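Local atomic coordinates of putative sulfurtransferase dsrE (Allochromatium vinosum, PDB entry 2HY5), a protein that probably acts as a sulfur carrier or sulfurtransferase and could be involved in the oxidation of intracellular sulfur. Residues M1-Q13 against H32-N46. Residues are numbered along the deposited sequence; the frame is centred on the assembly and turned at random.
Sequences MKFALQINEGPYQ and HEIFRVFFYHDGVNN
I7 CD1 reaches F39 CE2 (3.4 Å) on one face of two parallel strands, 2-7 and 33-39, where L5, V37, F3 and I34 also pack. Seven backbone hydrogen bonds join the strands, from E33 N to M1 O through Y40 N to I7 O; the register slips by one residue at a beta bulge between F3 and A4, opposite I34-R36. At the start, the edge of the F3 ring meets the face of the H32 imidazole, planes at 82°, and M1 N donates to H32 ND1 (2.8 Å).

Followed outward, N46 runs from the 3-10 segment 42-46 back to the 1-13 chain. Its CB leads to CG, which is set beside the backbone N (chi1 -78°) and lies 3.8 Å from P11 CD. Branch ND2 spends its hydrogens on two carbonyls, E9 O at 3.0 Å and G43 O at 2.9 Å, and passes 4.0 Å from I7 CG2. Branch OD1 rests 3.3 Å from P11 CB and accepts from S17 OG. A leucine here would probably leave E9 O without this donor and S17 without its acceptor, letting the loop after strand 2-7 shift. Nearby, a water bridges G10 N and D42 OD2, the carboxylate that also pairs with R85 through OD1 in a salt bridge, while N8 CB meets the edge of the H41 ring at CD2 (3.4 Å).

The strands, joined through helix 16-29, form a beta-alpha-beta unit at the middle of the parallel sheet. That helix covers L5, I7 and I34; strand 124-128 flanks 2-7, and strand 75-78, ending at the predicted persulfide cysteine C78, flanks 33-39 beside F38 and Y40.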
ATOM      1  N   MET A   1      -9.158   8.935  29.201  1.00 15.90           N
ATOM      2  CA  MET A   1      -7.824   9.369  28.703  1.00 15.79           C
ATOM      3  C   MET A   1      -7.960  10.223  27.448  1.00 12.32           C
ATOM      4  O   MET A   1      -9.047  10.336  26.879  1.00 11.05           O
ATOM      5  CB  MET A   1      -6.948   8.151  28.395  1.00 24.89           C
ATOM      6  CG  MET A   1      -6.631   7.285  29.601  1.00 31.61           C
ATOM      7  SD  MET A   1      -5.344   6.074  29.245  1.00 36.46           S
ATOM      8  CE  MET A   1      -3.926   6.853  30.032  1.00 37.05           C
ATOM      9  N   LYS A   2      -6.848  10.825  27.033  1.00 10.58           N
ATOM     10  CA  LYS A   2      -6.805  11.672  25.844  1.00  9.41           C
ATOM     11  C   LYS A   2      -6.061  10.942  24.723  1.00  9.21           C
ATOM     12  O   LYS A   2      -4.976  10.406  24.938  1.00  8.59           O
ATOM     13  CB  LYS A   2      -6.081  12.985  26.150  1.00 17.80           C
ATOM     14  CG  LYS A   2      -6.654  13.776  27.311  1.00 23.70           C
ATOM     15  CD  LYS A   2      -5.847  15.048  27.533  1.00 27.24           C
ATOM     16  CE  LYS A   2      -6.387  15.871  28.689  1.00 30.11           C
ATOM     17  NZ  LYS A   2      -5.575  17.101  28.911  1.00 32.81           N
ATOM     18  N   PHE A   3      -6.652  10.943  23.532  1.00  7.23           N
ATOM     19  CA  PHE A   3      -6.073  10.278  22.364  1.00  9.51           C
ATOM     20  C   PHE A   3      -5.639  11.223  21.259  1.00 10.44           C
ATOM     21  O   PHE A   3      -6.247  12.267  21.039  1.00 11.84           O
ATOM     22  CB  PHE A   3      -7.091   9.330  21.727  1.00  8.01           C
ATOM     23  CG  PHE A   3      -7.329   8.074  22.498  1.00  8.88           C
ATOM     24  CD1 PHE A   3      -6.446   7.003  22.393  1.00  9.74           C
ATOM     25  CD2 PHE A   3      -8.440   7.954  23.324  1.00 10.68           C
ATOM     26  CE1 PHE A   3      -6.669   5.824  23.106  1.00  9.51           C
ATOM     27  CE2 PHE A   3      -8.672   6.782  24.039  1.00 11.67           C
ATOM     28  CZ  PHE A   3      -7.786   5.717  23.931  1.00 10.78           C
ATOM     29  N   ALA A   4      -4.582  10.823  20.562  1.00  6.52           N
ATOM     30  CA  ALA A   4      -4.088  11.552  19.406  1.00  7.70           C
ATOM     31  C   ALA A   4      -4.196  10.478  18.328  1.00  7.35           C
ATOM     32  O   ALA A   4      -3.606   9.407  18.468  1.00  9.10           O
ATOM     33  CB  ALA A   4      -2.636  11.966  19.602  1.00  9.39           C
ATOM     34  N   LEU A   5      -4.973  10.734  17.280  1.00  7.49           N
ATOM     35  CA  LEU A   5      -5.125   9.748  16.211  1.00  8.02           C
ATOM     36  C   LEU A   5      -4.451  10.231  14.938  1.00  9.08           C
ATOM     37  O   LEU A   5      -4.612  11.379  14.540  1.00  8.59           O
ATOM     38  CB  LEU A   5      -6.606   9.481  15.925  1.00 11.17           C
ATOM     39  CG  LEU A   5      -7.476   9.029  17.101  1.00 12.37           C
ATOM     40  CD1 LEU A   5      -8.872   8.703  16.592  1.00 14.78           C
ATOM     41  CD2 LEU A   5      -6.864   7.815  17.783  1.00 14.26           C
ATOM     42  N   GLN A   6      -3.696   9.342  14.303  1.00  8.84           N
ATOM     43  CA  GLN A   6      -2.987   9.660  13.073  1.00 10.67           C
ATOM     44  C   GLN A   6      -3.495   8.715  11.987  1.00 10.18           C
ATOM     45  O   GLN A   6      -3.559   7.505  12.203  1.00  8.83           O
ATOM     46  CB  GLN A   6      -1.481   9.464  13.279  1.00  9.90           C
ATOM     47  CG  GLN A   6      -0.611   9.970  12.130  1.00 12.89           C
ATOM     48  CD  GLN A   6       0.852   9.594  12.310  1.00 14.63           C
ATOM     49  OE1 GLN A   6       1.392   9.662  13.417  1.00 15.29           O
ATOM     50  NE2 GLN A   6       1.512   9.235  11.211  1.00 14.55           N
ATOM     51  N   ILE A   7      -3.871   9.273  10.838  1.00  6.26           N
ATOM     52  CA  ILE A   7      -4.370   8.480   9.716  1.00  7.82           C
ATOM     53  C   ILE A   7      -3.452   8.754   8.527  1.00  7.83           C
ATOM     54  O   ILE A   7      -3.315   9.898   8.097  1.00  7.47           O
ATOM     55  CB  ILE A   7      -5.831   8.863   9.392  1.00  9.10           C
ATOM     56  CG1 ILE A   7      -6.708   8.569  10.618  1.00 12.65           C
ATOM     57  CG2 ILE A   7      -6.336   8.074   8.186  1.00  9.93           C
ATOM     58  CD1 ILE A   7      -8.117   9.072  10.511  1.00 15.46           C
ATOM     59  N   ASN A   8      -2.829   7.697   8.005  1.00  7.64           N
ATOM     60  CA  ASN A   8      -1.860   7.823   6.914  1.00  9.46           C
ATOM     61  C   ASN A   8      -2.296   7.449   5.509  1.00  9.65           C
ATOM     62  O   ASN A   8      -1.506   7.582   4.571  1.00 11.41           O
ATOM     63  CB  ASN A   8      -0.614   6.988   7.218  1.00 11.23           C
ATOM     64  CG  ASN A   8       0.001   7.309   8.564  1.00 12.97           C
ATOM     65  OD1 ASN A   8      -0.083   8.435   9.048  1.00 17.03           O
ATOM     66  ND2 ASN A   8       0.653   6.321   9.158  1.00 15.14           N
ATOM     67  N   GLU A   9      -3.523   6.979   5.347  1.00  7.13           N
ATOM     68  CA  GLU A   9      -3.970   6.568   4.025  1.00  9.24           C
ATOM     69  C   GLU A   9      -5.226   7.263   3.554  1.00  8.96           C
ATOM     70  O   GLU A   9      -6.038   7.721   4.357  1.00  7.74           O
ATOM     71  CB  GLU A   9      -4.200   5.059   4.010  1.00 13.85           C
ATOM     72  CG  GLU A   9      -3.024   4.257   4.519  1.00 15.78           C
ATOM     73  CD  GLU A   9      -1.739   4.552   3.768  1.00 19.40           C
ATOM     74  OE1 GLU A   9      -1.810   4.825   2.551  1.00 17.02           O
ATOM     75  OE2 GLU A   9      -0.657   4.490   4.392  1.00 20.79           O
ATOM     76  N   GLY A  10      -5.381   7.313   2.235  1.00 10.36           N
ATOM     77  CA  GLY A  10      -6.543   7.942   1.645  1.00 12.18           C
ATOM     78  C   GLY A  10      -7.812   7.139   1.856  1.00 10.73           C
ATOM     79  O   GLY A  10      -7.760   5.942   2.161  1.00 12.22           O
ATOM     80  N   PRO A  11      -8.978   7.778   1.696  1.00  9.74           N
ATOM     81  CA  PRO A  11     -10.273   7.119   1.869  1.00  9.31           C
ATOM     82  C   PRO A  11     -10.527   6.043   0.812  1.00 10.12           C
ATOM     83  O   PRO A  11     -10.114   6.179  -0.340  1.00  9.12           O
ATOM     84  CB  PRO A  11     -11.260   8.278   1.772  1.00 13.72           C
ATOM     85  CG  PRO A  11     -10.583   9.199   0.794  1.00 13.06           C
ATOM     86  CD  PRO A  11      -9.148   9.175   1.254  1.00 12.27           C
ATOM     87  N   TYR A  12     -11.194   4.972   1.235  1.00  9.69           N
ATOM     88  CA  TYR A  12     -11.564   3.845   0.379  1.00  9.18           C
ATOM     89  C   TYR A  12     -10.430   2.934  -0.075  1.00  7.94           C
ATOM     90  O   TYR A  12     -10.556   1.715   0.016  1.00  9.19           O
ATOM     91  CB  TYR A  12     -12.348   4.338  -0.847  1.00  9.29           C
ATOM     92  CG  TYR A  12     -13.588   5.131  -0.480  1.00  9.52           C
ATOM     93  CD1 TYR A  12     -13.588   6.520  -0.535  1.00  9.33           C
ATOM     94  CD2 TYR A  12     -14.734   4.490  -0.009  1.00 10.27           C
ATOM     95  CE1 TYR A  12     -14.700   7.262  -0.123  1.00 10.27           C
ATOM     96  CE2 TYR A  12     -15.850   5.214   0.405  1.00 12.31           C
ATOM     97  CZ  TYR A  12     -15.824   6.600   0.346  1.00 11.85           C
ATOM     98  OH  TYR A  12     -16.910   7.329   0.763  1.00 13.62           O
ATOM     99  N   GLN A  13      -9.331   3.512  -0.554  1.00  8.42           N
ATOM    100  CA  GLN A  13      -8.196   2.714  -1.026  1.00  7.31           C
ATOM    101  C   GLN A  13      -7.721   1.744   0.053  1.00  6.96           C
ATOM    102  O   GLN A  13      -7.409   0.595  -0.231  1.00  5.55           O
ATOM    103  CB  GLN A  13      -7.037   3.624  -1.438  1.00  6.97           C
ATOM    104  CG  GLN A  13      -5.849   2.881  -2.062  1.00 10.01           C
ATOM    105  CD  GLN A  13      -5.954   2.739  -3.571  1.00 14.12           C
ATOM    106  OE1 GLN A  13      -6.991   3.027  -4.171  1.00 11.41           O
ATOM    107  NE2 GLN A  13      -4.869   2.294  -4.195  1.00 14.59           N
ATOM    108  N   HIS A  32     -13.883   9.157  26.414  1.00  9.24           N
ATOM    109  CA  HIS A  32     -12.483   9.520  26.250  1.00  9.19           C
ATOM    110  C   HIS A  32     -12.396  10.739  25.356  1.00  8.13           C
ATOM    111  O   HIS A  32     -13.267  10.976  24.518  1.00  9.21           O
ATOM    112  CB  HIS A  32     -11.682   8.379  25.618  1.00 11.73           C
ATOM    113  CG  HIS A  32     -11.517   7.191  26.511  1.00 11.74           C
ATOM    114  ND1 HIS A  32     -10.965   7.278  27.770  1.00 13.66           N
ATOM    115  CD2 HIS A  32     -11.811   5.882  26.318  1.00 12.57           C
ATOM    116  CE1 HIS A  32     -10.926   6.076  28.316  1.00 14.77           C
ATOM    117  NE2 HIS A  32     -11.433   5.211  27.454  1.00 13.12           N
ATOM    118  N   GLU A  33     -11.338  11.514  25.534  1.00  9.23           N
ATOM    119  CA  GLU A  33     -11.145  12.702  24.728  1.00 10.68           C
ATOM    120  C   GLU A  33     -10.232  12.416  23.541  1.00 10.58           C
ATOM    121  O   GLU A  33      -9.233  11.714  23.672  1.00 10.56           O
ATOM    122  CB  GLU A  33     -10.522  13.804  25.580  1.00 21.94           C
ATOM    123  CG  GLU A  33     -10.266  15.103  24.838  1.00 28.28           C
ATOM    124  CD  GLU A  33      -9.528  16.117  25.694  1.00 32.23           C
ATOM    125  OE1 GLU A  33     -10.000  16.404  26.815  1.00 33.18           O
ATOM    126  OE2 GLU A  33      -8.476  16.625  25.244  1.00 34.05           O
ATOM    127  N   ILE A  34     -10.592  12.939  22.379  1.00  9.82           N
ATOM    128  CA  ILE A  34      -9.748  12.795  21.204  1.00 10.83           C
ATOM    129  C   ILE A  34      -9.219  14.213  21.033  1.00 11.13           C
ATOM    130  O   ILE A  34      -9.934  15.110  20.583  1.00 12.39           O
ATOM    131  CB  ILE A  34     -10.546  12.349  19.960  1.00 12.32           C
ATOM    132  CG1 ILE A  34     -10.995  10.895  20.143  1.00 12.30           C
ATOM    133  CG2 ILE A  34      -9.680  12.479  18.702  1.00 13.30           C
ATOM    134  CD1 ILE A  34     -11.752  10.321  18.966  1.00 14.77           C
ATOM    135  N   PHE A  35      -7.974  14.410  21.446  1.00  8.95           N
ATOM    136  CA  PHE A  35      -7.326  15.709  21.398  1.00  9.30           C
ATOM    137  C   PHE A  35      -7.176  16.245  19.980  1.00 10.10           C
ATOM    138  O   PHE A  35      -7.282  17.450  19.753  1.00 10.40           O
ATOM    139  CB  PHE A  35      -5.954  15.618  22.067  1.00 12.15           C
ATOM    140  CG  PHE A  35      -5.233  16.929  22.154  1.00 14.05           C
ATOM    141  CD1 PHE A  35      -5.562  17.853  23.140  1.00 16.59           C
ATOM    142  CD2 PHE A  35      -4.230  17.241  21.247  1.00 14.31           C
ATOM    143  CE1 PHE A  35      -4.898  19.073  23.222  1.00 18.32           C
ATOM    144  CE2 PHE A  35      -3.560  18.458  21.316  1.00 17.48           C
ATOM    145  CZ  PHE A  35      -3.893  19.376  22.307  1.00 18.00           C
ATOM    146  N   ARG A  36      -6.928  15.349  19.030  1.00  8.93           N
ATOM    147  CA  ARG A  36      -6.756  15.759  17.644  1.00  7.70           C
ATOM    148  C   ARG A  36      -6.703  14.547  16.722  1.00  7.63           C
ATOM    149  O   ARG A  36      -6.203  13.491  17.104  1.00  8.44           O
ATOM    150  CB  ARG A  36      -5.460  16.569  17.512  1.00  9.69           C
ATOM    151  CG  ARG A  36      -5.104  17.056  16.100  1.00  8.40           C
ATOM    152  CD  ARG A  36      -3.975  18.087  16.184  1.00 11.16           C
ATOM    153  NE  ARG A  36      -4.424  19.253  16.941  1.00  9.97           N
ATOM    154  CZ  ARG A  36      -3.681  19.941  17.802  1.00 11.20           C
ATOM    155  NH1 ARG A  36      -2.422  19.602  18.037  1.00 10.56           N
ATOM    156  NH2 ARG A  36      -4.220  20.964  18.454  1.00 11.54           N
ATOM    157  N   VAL A  37      -7.254  14.708  15.525  1.00  7.92           N
ATOM    158  CA  VAL A  37      -7.235  13.673  14.502  1.00  8.83           C
ATOM    159  C   VAL A  37      -6.340  14.302  13.445  1.00  9.27           C
ATOM    160  O   VAL A  37      -6.683  15.335  12.866  1.00  8.47           O
ATOM    161  CB  VAL A  37      -8.634  13.420  13.903  1.00  9.28           C
ATOM    162  CG1 VAL A  37      -8.561  12.299  12.874  1.00  9.75           C
ATOM    163  CG2 VAL A  37      -9.616  13.057  15.002  1.00 10.18           C
ATOM    164  N   PHE A  38      -5.186  13.692  13.212  1.00  7.71           N
ATOM    165  CA  PHE A  38      -4.232  14.235  12.262  1.00  8.62           C
ATOM    166  C   PHE A  38      -4.085  13.373  11.014  1.00  8.14           C
ATOM    167  O   PHE A  38      -3.817  12.178  11.106  1.00  8.73           O
ATOM    168  CB  PHE A  38      -2.875  14.401  12.950  1.00  7.62           C
ATOM    169  CG  PHE A  38      -1.901  15.230  12.174  1.00  7.78           C
ATOM    170  CD1 PHE A  38      -1.152  14.671  11.144  1.00  9.23           C
ATOM    171  CD2 PHE A  38      -1.755  16.585  12.450  1.00  9.33           C
ATOM    172  CE1 PHE A  38      -0.271  15.450  10.399  1.00  9.30           C
ATOM    173  CE2 PHE A  38      -0.878  17.377  11.714  1.00  9.52           C
ATOM    174  CZ  PHE A  38      -0.134  16.810  10.685  1.00 11.55           C
ATOM    175  N   PHE A  39      -4.279  13.989   9.852  1.00  4.94           N
ATOM    176  CA  PHE A  39      -4.162  13.275   8.588  1.00  6.27           C
ATOM    177  C   PHE A  39      -2.823  13.585   7.937  1.00  7.14           C
ATOM    178  O   PHE A  39      -2.489  14.748   7.701  1.00  6.62           O
ATOM    179  CB  PHE A  39      -5.317  13.649   7.654  1.00  6.51           C
ATOM    180  CG  PHE A  39      -6.673  13.314   8.210  1.00  6.89           C
ATOM    181  CD1 PHE A  39      -7.345  14.211   9.032  1.00  6.98           C
ATOM    182  CD2 PHE A  39      -7.260  12.088   7.941  1.00  4.30           C
ATOM    183  CE1 PHE A  39      -8.592  13.889   9.574  1.00  7.31           C
ATOM    184  CE2 PHE A  39      -8.503  11.758   8.476  1.00  7.88           C
ATOM    185  CZ  PHE A  39      -9.167  12.659   9.296  1.00  8.04           C
ATOM    186  N   TYR A  40      -2.057  12.533   7.656  1.00  4.75           N
ATOM    187  CA  TYR A  40      -0.734  12.667   7.056  1.00  4.70           C
ATOM    188  C   TYR A  40      -0.613  11.742   5.842  1.00  5.33           C
ATOM    189  O   TYR A  40      -1.447  10.860   5.653  1.00  5.18           O
ATOM    190  CB  TYR A  40       0.339  12.324   8.096  1.00  5.88           C
ATOM    191  CG  TYR A  40       1.726  12.794   7.732  1.00  7.16           C
ATOM    192  CD1 TYR A  40       1.928  14.061   7.178  1.00  9.02           C
ATOM    193  CD2 TYR A  40       2.841  11.989   7.962  1.00  8.16           C
ATOM    194  CE1 TYR A  40       3.204  14.512   6.861  1.00  9.80           C
ATOM    195  CE2 TYR A  40       4.125  12.435   7.650  1.00  9.77           C
ATOM    196  CZ  TYR A  40       4.299  13.696   7.100  1.00  8.55           C
ATOM    197  OH  TYR A  40       5.561  14.153   6.787  1.00  9.62           O
ATOM    198  N   HIS A  41       0.427  11.934   5.034  1.00  6.69           N
ATOM    199  CA  HIS A  41       0.615  11.130   3.820  1.00  6.89           C
ATOM    200  C   HIS A  41      -0.684  11.230   3.006  1.00  7.65           C
ATOM    201  O   HIS A  41      -1.330  12.276   2.998  1.00  7.50           O
ATOM    202  CB  HIS A  41       0.892   9.658   4.162  1.00  6.50           C
ATOM    203  CG  HIS A  41       2.056   9.444   5.081  1.00  8.26           C
ATOM    204  ND1 HIS A  41       3.342   9.829   4.769  1.00 10.97           N
ATOM    205  CD2 HIS A  41       2.132   8.837   6.291  1.00 10.58           C
ATOM    206  CE1 HIS A  41       4.158   9.471   5.742  1.00 11.56           C
ATOM    207  NE2 HIS A  41       3.449   8.866   6.679  1.00 10.04           N
ATOM    208  N   ASP A  42      -1.069  10.148   2.330  1.00  5.88           N
ATOM    209  CA  ASP A  42      -2.306  10.139   1.545  1.00  8.42           C
ATOM    210  C   ASP A  42      -3.525  10.359   2.439  1.00  7.54           C
ATOM    211  O   ASP A  42      -4.638  10.551   1.951  1.00  7.86           O
ATOM    212  CB  ASP A  42      -2.461   8.813   0.795  1.00 14.33           C
ATOM    213  CG  ASP A  42      -1.853   8.849  -0.594  1.00 19.72           C
ATOM    214  OD1 ASP A  42      -1.267   9.889  -0.967  1.00 21.63           O
ATOM    215  OD2 ASP A  42      -1.963   7.832  -1.313  1.00 22.13           O
ATOM    216  N   GLY A  43      -3.306  10.327   3.749  1.00  6.12           N
ATOM    217  CA  GLY A  43      -4.392  10.545   4.685  1.00  6.18           C
ATOM    218  C   GLY A  43      -5.044  11.899   4.483  1.00  5.90           C
ATOM    219  O   GLY A  43      -6.223  12.075   4.788  1.00  5.10           O
ATOM    220  N   VAL A  44      -4.292  12.863   3.963  1.00  7.58           N
ATOM    221  CA  VAL A  44      -4.854  14.192   3.746  1.00  7.76           C
ATOM    222  C   VAL A  44      -6.049  14.166   2.790  1.00  7.53           C
ATOM    223  O   VAL A  44      -6.886  15.072   2.810  1.00  7.79           O
ATOM    224  CB  VAL A  44      -3.788  15.181   3.195  1.00  6.03           C
ATOM    225  CG1 VAL A  44      -2.632  15.297   4.185  1.00  8.40           C
ATOM    226  CG2 VAL A  44      -3.289  14.709   1.836  1.00  6.21           C
ATOM    227  N   ASN A  45      -6.144  13.121   1.972  1.00  6.47           N
ATOM    228  CA  ASN A  45      -7.235  13.015   1.011  1.00  7.18           C
ATOM    229  C   ASN A  45      -8.600  12.729   1.648  1.00  7.41           C
ATOM    230  O   ASN A  45      -9.619  12.673   0.955  1.00  6.86           O
ATOM    231  CB  ASN A  45      -6.888  11.956  -0.047  1.00 10.56           C
ATOM    232  CG  ASN A  45      -5.745  12.397  -0.963  1.00 14.59           C
ATOM    233  OD1 ASN A  45      -5.058  11.568  -1.566  1.00 15.96           O
ATOM    234  ND2 ASN A  45      -5.547  13.706  -1.077  1.00 13.37           N
ATOM    235  N   ASN A  46      -8.620  12.557   2.968  1.00  5.36           N
ATOM    236  CA  ASN A  46      -9.870  12.318   3.687  1.00  7.15           C
ATOM    237  C   ASN A  46     -10.562  13.646   3.962  1.00  7.39           C
ATOM    238  O   ASN A  46     -11.641  13.675   4.552  1.00  7.68           O
ATOM    239  CB  ASN A  46      -9.601  11.659   5.039  1.00  5.61           C
ATOM    240  CG  ASN A  46      -9.313  10.188   4.919  1.00  6.99           C
ATOM    241  OD1 ASN A  46     -10.214   9.389   4.680  1.00 12.08           O
ATOM    242  ND2 ASN A  46      -8.049   9.820   5.079  1.00  7.76           N
TER
HETATM  243  O   HOH W   1      -4.090   6.107  -0.185  1.00 20.97           O